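Local coordinates for ribosomal protein S2-related protein (Deinococcus radiodurans, PDB 2JH3) that binds a [4Fe-4S] cluster and, with a chelatase-like fold related to CbiX, may act as a sirohydrochlorin ferrochelatase, at residues P194-P199 / A232-Q237; L294-L299 / L308-D313; V325-L330 / A357-A362. One frame throughout, in Å; residues are numbered along the deposited sequence.

Contact 1: P194-P199 / A232-Q237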
loop_
_atom_site.group_PDB
_atom_site.type_symbol
_atom_site.label_atom_id
_atom_site.label_comp_id
_atom_site.label_asym_id
_atom_site.label_seq_id
_atom_site.Cartn_x
_atom_site.Cartn_y
_atom_site.Cartn_z
ATOM N N PRO A 194 23.905 -2.466 -35.925
ATOM C CA PRO A 194 23.452 -1.782 -34.710
ATOM C C PRO A 194 23.540 -0.297 -34.936
ATOM O O PRO A 194 24.243 0.167 -35.839
ATOM C CB PRO A 194 24.455 -2.226 -33.644
ATOM C CG PRO A 194 25.171 -3.423 -34.250
ATOM C CD PRO A 194 25.150 -3.218 -35.725
ATOM N N LEU A 195 22.769 0.438 -34.161
ATOM C CA LEU A 195 22.846 1.898 -34.166
ATOM C C LEU A 195 24.255 2.432 -33.844
ATOM O O LEU A 195 24.625 3.497 -34.315
ATOM C CB LEU A 195 21.841 2.419 -33.131
ATOM C CG LEU A 195 21.785 3.906 -32.878
ATOM C CD1 LEU A 195 21.404 4.672 -34.101
ATOM C CD2 LEU A 195 20.816 4.236 -31.734
ATOM N N SER A 196 25.014 1.702 -33.019
ATOM C CA SER A 196 26.398 2.057 -32.671
ATOM C C SER A 196 27.348 1.992 -33.894
ATOM O O SER A 196 28.446 2.487 -33.848
ATOM C CB SER A 196 26.877 1.193 -31.510
ATOM O OG SER A 196 27.031 -0.124 -31.948
ATOM N N GLU A 197 26.869 1.461 -35.020
ATOM C CA GLU A 197 27.586 1.436 -36.254
ATOM C C GLU A 197 26.889 2.276 -37.356
ATOM O O GLU A 197 27.153 2.109 -38.553
ATOM C CB GLU A 197 27.651 -0.020 -36.710
ATOM C CG GLU A 197 28.390 -0.969 -35.772
ATOM C CD GLU A 197 29.898 -0.767 -35.841
ATOM O OE1 GLU A 197 30.575 -0.921 -34.793
ATOM O OE2 GLU A 197 30.397 -0.442 -36.947
ATOM N N TRP A 198 26.018 3.196 -36.990
ATOM C CA TRP A 198 25.157 3.849 -38.012
ATOM C C TRP A 198 25.882 4.570 -39.163
ATOM O O TRP A 198 25.396 4.545 -40.284
ATOM C CB TRP A 198 24.116 4.808 -37.373
ATOM C CG TRP A 198 24.635 6.093 -36.788
ATOM C CD1 TRP A 198 24.878 6.352 -35.465
ATOM C CD2 TRP A 198 24.904 7.319 -37.483
ATOM N NE1 TRP A 198 25.336 7.637 -35.292
ATOM C CE2 TRP A 198 25.362 8.257 -36.518
ATOM C CE3 TRP A 198 24.905 7.689 -38.833
ATOM C CZ2 TRP A 198 25.793 9.555 -36.865
ATOM C CZ3 TRP A 198 25.321 8.964 -39.169
ATOM C CH2 TRP A 198 25.775 9.884 -38.195
ATOM N N PRO A 199 27.004 5.265 -38.896
ATOM C CA PRO A 199 27.668 5.941 -40.018
ATOM C C PRO A 199 28.180 4.973 -41.141
ATOM O O PRO A 199 28.378 5.415 -42.271
ATOM C CB PRO A 199 28.799 6.714 -39.323
ATOM C CG PRO A 199 28.392 6.776 -37.850
ATOM C CD PRO A 199 27.719 5.506 -37.627
ATOM N N ALA A 232 29.912 7.764 -32.478
ATOM C CA ALA A 232 30.707 8.998 -32.653
ATOM C C ALA A 232 32.236 8.752 -32.463
ATOM O O ALA A 232 33.059 9.331 -33.202
ATOM C CB ALA A 232 30.184 10.135 -31.709
ATOM N N GLU A 233 32.627 7.858 -31.538
ATOM C CA GLU A 233 34.061 7.491 -31.378
ATOM C C GLU A 233 34.593 6.628 -32.472
ATOM O O GLU A 233 35.731 6.789 -32.881
ATOM C CB GLU A 233 34.348 6.694 -30.101
ATOM C CG GLU A 233 33.867 7.218 -28.824
ATOM C CD GLU A 233 34.190 6.265 -27.650
ATOM O OE1 GLU A 233 34.331 5.006 -27.861
ATOM O OE2 GLU A 233 34.232 6.779 -26.514
ATOM N N ARG A 234 33.837 5.613 -32.855
ATOM C CA ARG A 234 34.257 4.682 -33.859
ATOM C C ARG A 234 34.332 5.361 -35.195
ATOM O O ARG A 234 35.028 4.882 -36.079
ATOM C CB ARG A 234 33.288 3.522 -33.975
ATOM C CG ARG A 234 33.309 2.609 -32.848
ATOM C CD ARG A 234 32.074 1.721 -32.886
ATOM N NE ARG A 234 31.841 1.096 -31.590
ATOM C CZ ARG A 234 30.937 0.163 -31.360
ATOM N NH1 ARG A 234 30.148 -0.238 -32.346
ATOM N NH2 ARG A 234 30.783 -0.327 -30.134
ATOM N N PHE A 235 33.616 6.473 -35.348
ATOM C CA PHE A 235 33.416 7.125 -36.663
ATOM C C PHE A 235 33.514 8.602 -36.434
ATOM O O PHE A 235 32.511 9.331 -36.556
ATOM C CB PHE A 235 32.027 6.802 -37.270
ATOM C CG PHE A 235 31.795 5.323 -37.637
ATOM C CD1 PHE A 235 32.055 4.857 -38.928
ATOM C CD2 PHE A 235 31.237 4.446 -36.732
ATOM C CE1 PHE A 235 31.766 3.517 -39.278
ATOM C CE2 PHE A 235 30.976 3.130 -37.061
ATOM C CZ PHE A 235 31.218 2.669 -38.328
ATOM N N PRO A 236 34.730 9.094 -36.102
ATOM C CA PRO A 236 34.916 10.495 -35.777
ATOM C C PRO A 236 34.558 11.386 -36.982
ATOM O O PRO A 236 34.214 12.521 -36.804
ATOM C CB PRO A 236 36.434 10.588 -35.431
ATOM C CG PRO A 236 37.054 9.331 -36.008
ATOM C CD PRO A 236 36.008 8.313 -36.005
ATOM N N GLN A 237 34.607 10.825 -38.176
ATOM C CA GLN A 237 34.214 11.532 -39.405
ATOM C C GLN A 237 32.693 11.525 -39.734
ATOM O O GLN A 237 32.279 12.055 -40.784
ATOM C CB GLN A 237 34.968 10.898 -40.568
ATOM C CG GLN A 237 34.459 9.559 -41.080
ATOM C CD GLN A 237 34.901 8.363 -40.277
ATOM O OE1 GLN A 237 35.401 8.490 -39.163
ATOM N NE2 GLN A 237 34.690 7.183 -40.825
#
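Residues 195-199 form a short 3-10 turn after strand 193-194, wound by backbone bonds such as Glu-197 N to Pro-194 O (3.0 Å), and it lies beside the C-terminal end of helix 218-234. The backbones stay well apart, the CA atoms of Pro-199 and Phe-235 being 6.8 Å from each other, so side chains do nearly all the touching. Phe-235 is the first residue to leave the helix; with CG anti to its carbonyl carbon (chi1 -65°) the ring is laid against the turn. Pro-199 sits over one face in a CH-pi contact, CB 4.1 Å from the Phe-235 ring centroid and 27° off the normal, while CG of Pro-199 reaches CB of Phe-235 at 3.7 Å. This ties a helix end to the loop leaving an outer strand of the parallel sheet in the second CbiX-like domain, with Trp-198 packing inward on Leu-228 and Ala-231. At the ring edge, near its plane, Glu-197 OE2 stands 3.5 Å from Phe-235 CZ. An alanine at Phe-235 would remove this ring and probably loosen the proline packing at the helix end. The bent Glu-197 chain sends OE1 to the guanidinium edge of Arg-234, a salt bridge 2.6 Å from NH1 whose hydrogen bond is weak, the angle at hydrogen being 121°. Ser-196 OG approaches the same NH1 of Arg-234 obliquely, at 3.1 Å.

Contact 2: L294-L299 / L308-D313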
loop_
_atom_site.group_PDB
_atom_site.type_symbol
_atom_site.label_atom_id
_atom_site.label_comp_id
_atom_site.label_asym_id
_atom_site.label_seq_id
_atom_site.Cartn_x
_atom_site.Cartn_y
_atom_site.Cartn_z
ATOM N N LEU A 294 -18.173 5.706 -4.966
ATOM C CA LEU A 294 -17.730 4.576 -5.751
ATOM C C LEU A 294 -16.286 4.357 -5.406
ATOM O O LEU A 294 -15.448 5.223 -5.705
ATOM C CB LEU A 294 -17.850 4.904 -7.282
ATOM C CG LEU A 294 -19.196 5.319 -7.888
ATOM C CD1 LEU A 294 -19.175 5.399 -9.436
ATOM C CD2 LEU A 294 -20.292 4.322 -7.531
ATOM N N GLY A 295 -15.943 3.267 -4.699
ATOM C CA GLY A 295 -14.541 3.073 -4.273
ATOM C C GLY A 295 -14.118 4.257 -3.440
ATOM O O GLY A 295 -14.712 4.562 -2.409
ATOM N N GLU A 296 -13.064 4.952 -3.884
ATOM C CA GLU A 296 -12.495 6.076 -3.191
ATOM C C GLU A 296 -12.918 7.429 -3.788
ATOM O O GLU A 296 -12.305 8.471 -3.448
ATOM C CB GLU A 296 -10.979 6.010 -3.274
ATOM C CG GLU A 296 -10.285 4.906 -2.424
ATOM C CD GLU A 296 -8.702 5.072 -2.409
ATOM O OE1 GLU A 296 -8.056 4.706 -3.422
ATOM O OE2 GLU A 296 -8.129 5.467 -1.351
ATOM N N VAL A 297 -13.997 7.424 -4.554
ATOM C CA VAL A 297 -14.512 8.616 -5.215
ATOM C C VAL A 297 -15.909 9.011 -4.789
ATOM O O VAL A 297 -16.800 8.170 -4.630
ATOM C CB VAL A 297 -14.437 8.467 -6.769
ATOM C CG1 VAL A 297 -15.059 9.638 -7.540
ATOM C CG2 VAL A 297 -13.002 8.410 -7.123
ATOM N N LEU A 298 -16.058 10.316 -4.561
ATOM C CA LEU A 298 -17.294 10.970 -4.185
ATOM C C LEU A 298 -17.869 11.631 -5.455
ATOM O O LEU A 298 -17.180 12.406 -6.113
ATOM C CB LEU A 298 -17.064 12.037 -3.101
ATOM C CG LEU A 298 -18.328 12.753 -2.586
ATOM C CD1 LEU A 298 -19.267 11.848 -1.997
ATOM C CD2 LEU A 298 -17.965 13.812 -1.583
ATOM N N LEU A 299 -19.090 11.243 -5.833
ATOM C CA LEU A 299 -19.764 11.739 -7.040
ATOM C C LEU A 299 -20.978 12.598 -6.576
ATOM O O LEU A 299 -21.841 12.085 -5.868
ATOM C CB LEU A 299 -20.158 10.528 -7.878
ATOM C CG LEU A 299 -20.840 10.708 -9.236
ATOM C CD1 LEU A 299 -20.144 11.794 -10.148
ATOM C CD2 LEU A 299 -20.962 9.379 -9.952
ATOM N N LEU A 308 -16.571 15.142 -9.282
ATOM C CA LEU A 308 -15.882 14.012 -8.640
ATOM C C LEU A 308 -14.663 14.500 -7.827
ATOM O O LEU A 308 -13.954 15.472 -8.200
ATOM C CB LEU A 308 -15.457 13.033 -9.712
ATOM C CG LEU A 308 -16.523 12.318 -10.577
ATOM C CD1 LEU A 308 -17.171 13.268 -11.645
ATOM C CD2 LEU A 308 -15.979 11.281 -11.299
ATOM N N ARG A 309 -14.409 13.868 -6.691
ATOM C CA ARG A 309 -13.187 14.127 -5.911
ATOM C C ARG A 309 -12.923 12.886 -5.082
ATOM O O ARG A 309 -13.753 11.982 -5.004
ATOM C CB ARG A 309 -13.318 15.362 -4.989
ATOM C CG ARG A 309 -14.277 15.186 -3.882
ATOM C CD ARG A 309 -14.310 16.365 -2.973
ATOM N NE ARG A 309 -14.659 17.672 -3.600
ATOM C CZ ARG A 309 -14.528 18.825 -2.966
ATOM N NH1 ARG A 309 -14.083 18.905 -1.724
ATOM N NH2 ARG A 309 -14.877 19.924 -3.539
ATOM N N HIS A 310 -11.761 12.843 -4.427
ATOM C CA HIS A 310 -11.445 11.706 -3.558
ATOM C C HIS A 310 -12.348 11.822 -2.325
ATOM O O HIS A 310 -12.526 12.895 -1.781
ATOM C CB HIS A 310 -9.981 11.763 -3.185
ATOM C CG HIS A 310 -9.424 10.498 -2.653
ATOM N ND1 HIS A 310 -9.797 9.974 -1.445
ATOM C CD2 HIS A 310 -8.429 9.720 -3.105
ATOM C CE1 HIS A 310 -9.068 8.897 -1.201
ATOM N NE2 HIS A 310 -8.237 8.724 -2.189
ATOM N N THR A 311 -12.883 10.705 -1.824
ATOM C CA THR A 311 -13.605 10.743 -0.593
ATOM C C THR A 311 -12.852 11.325 0.627
ATOM O O THR A 311 -13.478 11.958 1.486
ATOM C CB THR A 311 -14.145 9.370 -0.262
ATOM O OG1 THR A 311 -13.097 8.437 -0.353
ATOM C CG2 THR A 311 -15.220 8.943 -1.218
ATOM N N LEU A 312 -11.534 11.177 0.717
ATOM C CA LEU A 312 -10.748 11.789 1.764
ATOM C C LEU A 312 -10.746 13.337 1.693
ATOM O O LEU A 312 -10.409 14.004 2.658
ATOM C CB LEU A 312 -9.263 11.276 1.754
ATOM C CG LEU A 312 -9.012 9.793 2.188
ATOM C CD1 LEU A 312 -7.553 9.428 1.931
ATOM C CD2 LEU A 312 -9.367 9.603 3.600
ATOM N N ASP A 313 -11.000 13.870 0.499
ATOM C CA ASP A 313 -11.091 15.294 0.250
ATOM C C ASP A 313 -12.535 15.819 0.374
ATOM O O ASP A 313 -12.747 16.955 0.012
ATOM C CB ASP A 313 -10.549 15.604 -1.197
ATOM C CG ASP A 313 -9.020 15.542 -1.275
ATOM O OD1 ASP A 313 -8.331 15.745 -0.219
ATOM O OD2 ASP A 313 -8.513 15.270 -2.390
HETATM O O HOH W 1 -14.396 5.772 0.055
#
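Strands 297-302 and 305-310 make an antiparallel beta hairpin in the DR2241 stabilising domain, and a type II' turn over Leu-294 to Val-297, with Gly-295 at its second position, leads into the first of them. Backbone bonds set the register. Leu-298 and Arg-309 are a hydrogen-bonded pair: Leu-298 N reaches Arg-309 O at 2.9 Å, nearly along the C=O axis, and Arg-309 N returns to Leu-298 O at 3.2 Å. Past the pairing, Thr-311 N donates to Glu-296 O (2.8 Å, angle at hydrogen 167°) from above the carbonyl plane. A water donates to Gly-295 O and also lies 3.0 Å from Thr-311 OG1, bridging turn and 3-10 segment.

Apolar packing is concentrated where Leu-299 and Leu-308 run side by side on one face, their CD1 atoms 3.6 Å apart, against Leu-368 of helix 361-371.

Aromatic and charged contacts gather at Glu-296. Its CB lies over the His-310 ring, 4.2 Å from the centroid and 23° off the normal, and the backbone O of Glu-296 also lies over a face of that ring. Glu-296 OE2 forms a salt bridge with NH1 of Arg-349 of the second subunit, placing this hairpin end at the subunit interface, while OE1 accepts from Leu-351 N; the side chain is about 12 Å from the iron-sulfur cluster. In the imidazole plane, His-310 ND1 accepts from Leu-312 N at 3.0 Å.

Contact 3: V325-L330 / A357-A362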
loop_
_atom_site.group_PDB
_atom_site.type_symbol
_atom_site.label_atom_id
_atom_site.label_comp_id
_atom_site.label_asym_id
_atom_site.label_seq_id
_atom_site.Cartn_x
_atom_site.Cartn_y
_atom_site.Cartn_z
ATOM N N VAL A 325 -11.543 19.199 -16.213
ATOM C CA VAL A 325 -12.892 19.287 -16.761
ATOM C C VAL A 325 -13.094 18.310 -17.909
ATOM O O VAL A 325 -14.073 18.427 -18.625
ATOM C CB VAL A 325 -13.226 20.768 -17.178
ATOM C CG1 VAL A 325 -13.206 21.698 -15.984
ATOM C CG2 VAL A 325 -12.283 21.231 -18.299
ATOM N N THR A 326 -12.124 17.413 -18.156
ATOM C CA THR A 326 -12.196 16.430 -19.247
ATOM C C THR A 326 -11.943 15.028 -18.638
ATOM O O THR A 326 -11.303 14.887 -17.592
ATOM C CB THR A 326 -11.102 16.643 -20.347
ATOM O OG1 THR A 326 -9.835 16.552 -19.725
ATOM C CG2 THR A 326 -11.188 18.012 -20.952
ATOM N N PRO A 327 -12.524 13.995 -19.215
ATOM C CA PRO A 327 -12.201 12.589 -18.795
ATOM C C PRO A 327 -10.743 12.260 -18.847
ATOM O O PRO A 327 -10.163 11.584 -17.979
ATOM C CB PRO A 327 -12.973 11.760 -19.825
ATOM C CG PRO A 327 -14.047 12.640 -20.268
ATOM C CD PRO A 327 -13.620 14.018 -20.199
ATOM N N GLU A 328 -10.073 12.801 -19.859
ATOM C CA GLU A 328 -8.661 12.517 -20.049
ATOM C C GLU A 328 -7.788 13.204 -19.000
ATOM O O GLU A 328 -6.733 12.650 -18.578
ATOM C CB GLU A 328 -8.212 12.938 -21.474
ATOM C CG GLU A 328 -8.813 12.152 -22.655
ATOM C CD GLU A 328 -10.226 12.622 -23.135
ATOM O OE1 GLU A 328 -10.814 13.524 -22.514
ATOM O OE2 GLU A 328 -10.725 12.114 -24.184
ATOM N N GLY A 329 -8.138 14.411 -18.621
ATOM C CA GLY A 329 -7.484 15.082 -17.509
ATOM C C GLY A 329 -7.597 14.360 -16.170
ATOM O O GLY A 329 -6.639 14.301 -15.376
ATOM N N LEU A 330 -8.813 13.926 -15.877
ATOM C CA LEU A 330 -9.082 13.093 -14.697
ATOM C C LEU A 330 -8.244 11.824 -14.696
ATOM O O LEU A 330 -7.669 11.482 -13.662
ATOM C CB LEU A 330 -10.546 12.721 -14.677
ATOM C CG LEU A 330 -11.076 11.744 -13.613
ATOM C CD1 LEU A 330 -10.665 12.217 -12.251
ATOM C CD2 LEU A 330 -12.551 11.643 -13.684
ATOM N N ALA A 357 -12.867 16.792 -10.434
ATOM C CA ALA A 357 -13.237 16.800 -11.816
ATOM C C ALA A 357 -14.619 17.345 -11.933
ATOM O O ALA A 357 -15.525 16.880 -11.219
ATOM C CB ALA A 357 -13.191 15.404 -12.429
ATOM N N VAL A 358 -14.834 18.277 -12.865
ATOM C CA VAL A 358 -16.196 18.748 -13.150
ATOM C C VAL A 358 -16.557 18.341 -14.550
ATOM O O VAL A 358 -15.931 18.780 -15.500
ATOM C CB VAL A 358 -16.314 20.249 -12.916
ATOM C CG1 VAL A 358 -17.694 20.790 -13.375
ATOM C CG2 VAL A 358 -16.148 20.568 -11.463
ATOM N N LEU A 359 -17.509 17.403 -14.683
ATOM C CA LEU A 359 -17.872 16.776 -15.960
ATOM C C LEU A 359 -19.349 17.017 -16.349
ATOM O O LEU A 359 -20.220 17.053 -15.521
ATOM C CB LEU A 359 -17.661 15.235 -15.929
ATOM C CG LEU A 359 -16.248 14.756 -15.652
ATOM C CD1 LEU A 359 -16.106 13.259 -15.693
ATOM C CD2 LEU A 359 -15.183 15.397 -16.561
ATOM N N SER A 360 -19.559 17.251 -17.641
ATOM C CA SER A 360 -20.858 17.316 -18.191
ATOM C C SER A 360 -21.468 15.920 -18.173
ATOM O O SER A 360 -20.738 14.918 -18.087
ATOM C CB SER A 360 -20.694 17.797 -19.627
ATOM O OG SER A 360 -20.127 16.776 -20.407
ATOM N N PRO A 361 -22.793 15.837 -18.237
ATOM C CA PRO A 361 -23.354 14.526 -18.375
ATOM C C PRO A 361 -22.863 13.681 -19.532
ATOM O O PRO A 361 -22.808 12.427 -19.393
ATOM C CB PRO A 361 -24.880 14.816 -18.560
ATOM C CG PRO A 361 -25.068 16.011 -17.754
ATOM C CD PRO A 361 -23.847 16.858 -18.020
ATOM N N ALA A 362 -22.543 14.306 -20.661
ATOM C CA ALA A 362 -22.097 13.577 -21.801
ATOM C C ALA A 362 -20.735 12.967 -21.526
ATOM O O ALA A 362 -20.406 12.007 -22.126
ATOM C CB ALA A 362 -21.984 14.499 -23.065
HETATM O O HOH W 2 -16.762 17.643 -19.122
#
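Leu-359 and Leu-330 carry the apolar part of this contact. The CD2 methyl of Leu-359 nestles against backbone just ahead of helix 327-333, 3.8 Å from Val-325 C, and meets the ring of Pro-327 obliquely, with Pro-327 CD 4.2 Å from that same CD2 of Leu-359. Leu-330, one turn into the helix, spreads its fork over a single methyl: both CD1 and CD2 touch Ala-357 CB, the nearer being CD2 at 4.0 Å. The backbones meet once closely, in a CA-H...O contact of 3.3 Å from Val-325 CA to Val-358 O.

Torsions put the two leucines in place. Leu-330 has CG anti to its backbone N (chi1 175°), directing the fork to the strand, whereas Leu-359 has CG anti to its carbonyl carbon (chi1 -60°), bringing its tip to the helix start. A water links the two backbones, donating to Val-325 O at 2.8 Å and accepting from Ser-360 N at 3.2 Å.

Further out, Thr-326 and Ser-360 sit at the N-cap positions of helices 327-333 and 361-371. Thr-326 OG1 accepts from Gly-329 N (2.9 Å, angle at hydrogen 152°). Ser-360 OG does the same service for helix 361-371 by accepting from Asp-363 N.

The segments belong to a beta-alpha-beta crossover, in which strand 322-324 runs through helix 327-333 to the parallel strand 355-359; Val-358 bonds by its backbone to Val-324. On its other side strand 355-359 pairs with strand 305-310, through Leu-359 and Phe-306. Pro-327 also packs on Leu-366 and Leu-370, so helix 361-371 lies against the start of helix 327-333.

In the fold
Along the chain the contacts come in series, each closing before the next opens. Contact 1 stands alone in the second CbiX-like domain, its centre about 54 Å from that of contact 2 and about 49 Å from that of contact 3. Contacts 2 and 3 share the stabilising domain and one mixed sheet, their centres about 14 Å apart. Neighbouring strands 305-310 and 355-359 join them: Leu-308 N lies 2.8 Å from Ala-357 O, a probable hydrogen bond, and Leu-308 CD2 packs 4.2 Å from Leu-330 CD2. The hairpin nearer the iron-sulfur cluster is thus continuous with the crossover unit, while contact 1 lies in a different, chelatase-like family region and touches neither of them.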